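Local coordinates for nucleocapsid (Crimean-congo hemorrhagic fever virus, PDB 4AKL), which binds single- and double-stranded RNA, probably takes part in packaging the viral genome, and probably also cuts DNA as a metal-dependent, sequence-nonspecific endonuclease, at residues H453-H456 against Q457-G461; Q467-Y470 against N471-G474. One frame throughout, in Å; residues are numbered along the deposited sequence.

Contact 1: residues H453-H456 against Q457-G461; sequences HLLH and QSLVG
The carbonyls of H453, L454, L455 and H456 each accept the backbone N-H of the residue four on. Q457 N reaches H453 O at 3.1 Å in an almost straight bond, whereas V460 N meets H456 O at 2.9 Å with the angle at the hydrogen down to 139°. Between them S458 N is bonded to L454 O and L459 N to L455 O. This is the last part of helix 450-460, ended by a Schellman motif: G461, with positive phi, sends its N-H back through two weak bonds to Q457 O and S458 O. H453 NE2 is hydrogen-bonded to K411 NZ, S458 OG to the hydroxyl of Y156, and Q457 OE1 weakly to K462 NZ. Q457 NE2 points at one face of the H453 imidazole, amide and ring planes 86° apart, but its 2.8 Å approach to H453 NE2 is unusually short and the contact doubtful for this conformer of H453. With H456 CG anti to the backbone N (chi1 -175°), the H456 ring lies alongside V460, whose CG1 sits over one face, 4.3 Å from the centroid, as a CH-pi contact. L455 CG meets L459 CD1 at 4.2 Å on the side of the helix turned to M169, L170 and M173 of helix 163-181.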
loop_
_atom_site.group_PDB
_atom_site.type_symbol
_atom_site.label_atom_id
_atom_site.label_comp_id
_atom_site.label_asym_id
_atom_site.label_seq_id
_atom_site.Cartn_x
_atom_site.Cartn_y
_atom_site.Cartn_z
ATOM N N HIS A 453 7.069 0.663 9.337
ATOM C CA HIS A 453 6.011 0.451 8.328
ATOM C C HIS A 453 4.816 -0.196 9.061
ATOM O O HIS A 453 3.674 0.203 8.881
ATOM C CB HIS A 453 6.639 -0.436 7.215
ATOM C CG HIS A 453 5.769 -0.764 6.042
ATOM N ND1 HIS A 453 5.204 0.194 5.214
ATOM C CD2 HIS A 453 5.413 -1.964 5.524
ATOM C CE1 HIS A 453 4.520 -0.413 4.252
ATOM N NE2 HIS A 453 4.633 -1.723 4.417
ATOM N N LEU A 454 5.111 -1.204 9.900
ATOM C CA LEU A 454 4.054 -1.864 10.660
ATOM C C LEU A 454 3.323 -0.895 11.621
ATOM O O LEU A 454 2.126 -0.906 11.667
ATOM C CB LEU A 454 4.569 -3.061 11.434
ATOM C CG LEU A 454 4.947 -4.323 10.647
ATOM C CD1 LEU A 454 5.671 -5.292 11.641
ATOM C CD2 LEU A 454 3.757 -5.041 9.903
ATOM N N LEU A 455 4.049 -0.078 12.366
ATOM C CA LEU A 455 3.425 0.920 13.254
ATOM C C LEU A 455 2.541 1.911 12.504
ATOM O O LEU A 455 1.438 2.242 12.938
ATOM C CB LEU A 455 4.486 1.692 14.052
ATOM C CG LEU A 455 3.979 2.720 15.096
ATOM C CD1 LEU A 455 3.077 2.076 16.115
ATOM C CD2 LEU A 455 5.143 3.447 15.793
ATOM N N HIS A 456 3.052 2.379 11.386
ATOM C CA HIS A 456 2.359 3.335 10.531
ATOM C C HIS A 456 1.001 2.773 10.157
ATOM O O HIS A 456 -0.010 3.397 10.365
ATOM C CB HIS A 456 3.203 3.620 9.296
ATOM C CG HIS A 456 2.633 4.661 8.417
ATOM N ND1 HIS A 456 2.745 6.011 8.689
ATOM C CD2 HIS A 456 1.932 4.561 7.271
ATOM C CE1 HIS A 456 2.130 6.694 7.738
ATOM N NE2 HIS A 456 1.637 5.835 6.864
ATOM N N GLN A 457 1.021 1.557 9.650
ATOM C CA GLN A 457 -0.171 0.837 9.270
ATOM C C GLN A 457 -1.134 0.597 10.400
ATOM O O GLN A 457 -2.304 0.653 10.171
ATOM C CB GLN A 457 0.211 -0.480 8.621
ATOM C CG GLN A 457 0.748 -0.171 7.224
ATOM C CD GLN A 457 1.326 -1.316 6.593
ATOM O OE1 GLN A 457 0.783 -2.426 6.644
ATOM N NE2 GLN A 457 2.451 -1.101 5.972
ATOM N N SER A 458 -0.631 0.301 11.601
ATOM C CA SER A 458 -1.495 0.195 12.755
ATOM C C SER A 458 -2.086 1.549 13.068
ATOM O O SER A 458 -3.230 1.626 13.446
ATOM C CB SER A 458 -0.736 -0.310 13.986
ATOM O OG SER A 458 -1.633 -0.629 15.008
ATOM N N LEU A 459 -1.313 2.611 12.907
ATOM C CA LEU A 459 -1.784 3.984 13.198
ATOM C C LEU A 459 -2.832 4.520 12.183
ATOM O O LEU A 459 -3.663 5.376 12.553
ATOM C CB LEU A 459 -0.612 4.973 13.314
ATOM C CG LEU A 459 0.358 4.857 14.504
ATOM C CD1 LEU A 459 1.405 5.911 14.342
ATOM C CD2 LEU A 459 -0.340 4.989 15.896
ATOM N N VAL A 460 -2.793 4.037 10.930
ATOM C CA VAL A 460 -3.798 4.425 9.970
ATOM C C VAL A 460 -5.128 3.688 10.273
ATOM O O VAL A 460 -6.170 4.131 9.833
ATOM C CB VAL A 460 -3.377 4.226 8.501
ATOM C CG1 VAL A 460 -1.989 4.926 8.210
ATOM C CG2 VAL A 460 -3.341 2.793 8.164
ATOM N N GLY A 461 -5.061 2.597 11.037
ATOM C CA GLY A 461 -6.218 1.861 11.491
ATOM C C GLY A 461 -6.360 0.475 10.917
ATOM O O GLY A 461 -7.419 -0.143 11.103
#

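Contact 2: residues Q467-Y470 against N471-G474; sequences QNAY and NVKG
A469 and V472 meet across a tight reversal of the chain. Ahead of it, the side-chain amide of Q467 is engaged by A143 O and by the backbone N of Q463. N468 follows with CG anti to its own backbone nitrogen (chi1 166°), which carries OD1 forward along the chain. There OD1 accepts the N-H of Y470 at 2.8 Å, the donor lying 42° out of the carbonyl plane, and so closes an Asx turn. The same oxygen takes a proton from a water at 2.7 Å; this water in turn accepts the backbone N-H of N471 at 2.9 Å, bridging the side chain of N468 to the far half of the turn. N468 ND2 is held by D305. A469 opens a type I beta turn that runs to V472, so the Asx turn overlaps its start. A469 O receives V472 N at 3.2 Å, fairly straight at the hydrogen but with the donor well above the carbonyl plane, while A469 CB packs on V472 CG2 at 4.2 Å, beside the closing bond. Y470 stands at the first corner; its side chain packs on F124, Q127 and Q128 of helix 120-136, and its carbonyl is bonded by Q300 NE2. Beside the ring the carboxamide of N471 is turned 52° from it, with OD1 3.8 Å from Y470 CD2. Beyond the turn, K473 NZ reaches back weakly to N471 O and is also bonded to S149 O.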
loop_
_atom_site.group_PDB
_atom_site.type_symbol
_atom_site.label_atom_id
_atom_site.label_comp_id
_atom_site.label_asym_id
_atom_site.label_seq_id
_atom_site.Cartn_x
_atom_site.Cartn_y
_atom_site.Cartn_z
ATOM N N GLN A 467 -6.588 -5.474 4.270
ATOM C CA GLN A 467 -7.187 -4.168 4.080
ATOM C C GLN A 467 -6.341 -3.293 3.202
ATOM O O GLN A 467 -5.147 -3.346 3.270
ATOM C CB GLN A 467 -7.408 -3.464 5.435
ATOM C CG GLN A 467 -8.623 -3.951 6.134
ATOM C CD GLN A 467 -8.628 -3.701 7.625
ATOM O OE1 GLN A 467 -7.577 -3.438 8.259
ATOM N NE2 GLN A 467 -9.816 -3.804 8.213
ATOM N N ASN A 468 -6.976 -2.501 2.362
ATOM C CA ASN A 468 -6.315 -1.478 1.540
ATOM C C ASN A 468 -6.599 -0.193 2.248
ATOM O O ASN A 468 -7.776 0.083 2.612
ATOM C CB ASN A 468 -6.853 -1.515 0.109
ATOM C CG ASN A 468 -6.484 -0.258 -0.739
ATOM O OD1 ASN A 468 -6.742 0.903 -0.353
ATOM N ND2 ASN A 468 -5.919 -0.504 -1.908
ATOM N N ALA A 469 -5.564 0.620 2.461
ATOM C CA ALA A 469 -5.743 1.867 3.235
ATOM C C ALA A 469 -5.440 3.119 2.416
ATOM O O ALA A 469 -5.212 4.204 3.002
ATOM C CB ALA A 469 -4.889 1.829 4.531
ATOM N N TYR A 470 -5.462 2.991 1.086
ATOM C CA TYR A 470 -5.169 4.116 0.215
ATOM C C TYR A 470 -6.069 5.331 0.492
ATOM O O TYR A 470 -5.532 6.416 0.556
ATOM C CB TYR A 470 -5.240 3.753 -1.290
ATOM C CG TYR A 470 -4.951 4.965 -2.194
ATOM C CD1 TYR A 470 -3.750 5.637 -2.087
ATOM C CD2 TYR A 470 -5.869 5.430 -3.144
ATOM C CE1 TYR A 470 -3.455 6.720 -2.864
ATOM C CE2 TYR A 470 -5.561 6.535 -3.954
ATOM C CZ TYR A 470 -4.343 7.167 -3.792
ATOM O OH TYR A 470 -3.958 8.253 -4.529
ATOM N N ASN A 471 -7.393 5.141 0.670
ATOM C CA ASN A 471 -8.364 6.271 0.928
ATOM C C ASN A 471 -8.569 6.695 2.382
ATOM O O ASN A 471 -9.537 7.331 2.694
ATOM C CB ASN A 471 -9.757 5.954 0.316
ATOM C CG ASN A 471 -9.717 5.885 -1.157
ATOM O OD1 ASN A 471 -9.189 6.793 -1.805
ATOM N ND2 ASN A 471 -10.269 4.820 -1.724
ATOM N N VAL A 472 -7.662 6.302 3.263
ATOM C CA VAL A 472 -7.636 6.763 4.649
ATOM C C VAL A 472 -6.982 8.163 4.596
ATOM O O VAL A 472 -5.950 8.354 3.928
ATOM C CB VAL A 472 -6.895 5.746 5.597
ATOM C CG1 VAL A 472 -6.552 6.362 6.877
ATOM C CG2 VAL A 472 -7.760 4.546 5.844
ATOM N N LYS A 473 -7.601 9.118 5.298
ATOM C CA LYS A 473 -7.215 10.521 5.264
ATOM C C LYS A 473 -6.575 10.942 6.581
ATOM O O LYS A 473 -7.009 10.518 7.676
ATOM C CB LYS A 473 -8.429 11.456 4.897
ATOM C CG LYS A 473 -9.779 10.704 4.752
ATOM C CD LYS A 473 -10.999 11.513 4.332
ATOM C CE LYS A 473 -12.233 10.552 4.102
ATOM N NZ LYS A 473 -11.876 9.361 3.184
ATOM N N GLY A 474 -5.537 11.776 6.458
ATOM C CA GLY A 474 -4.822 12.339 7.597
ATOM C C GLY A 474 -3.363 11.922 7.613
ATOM O O GLY A 474 -2.861 11.363 6.666
HETATM O O HOH W 1 -8.688 2.544 0.631
#

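Overall arrangement
The two contacts come in series near the C-terminus of this largely helical protein: contact 1 is the last turns of helix 450-460, and contact 2 is a turn in the loop that leads on to the short strand 480-481. Their centres are about 11 Å apart, and they touch where V460 CG2 packs on A469 CB, at 4.1 Å, and V460 O on V472 CG1. Both meet the region before helix 163-181: helix 450-460 touches strand 155-156, parallel partner of strand 480-481, while the loop bonds to backbone at 146-152. This C-terminal segment is thereby built into the body of the protein, with helix 425-440 beside contact 1 and helix 120-136 beside contact 2.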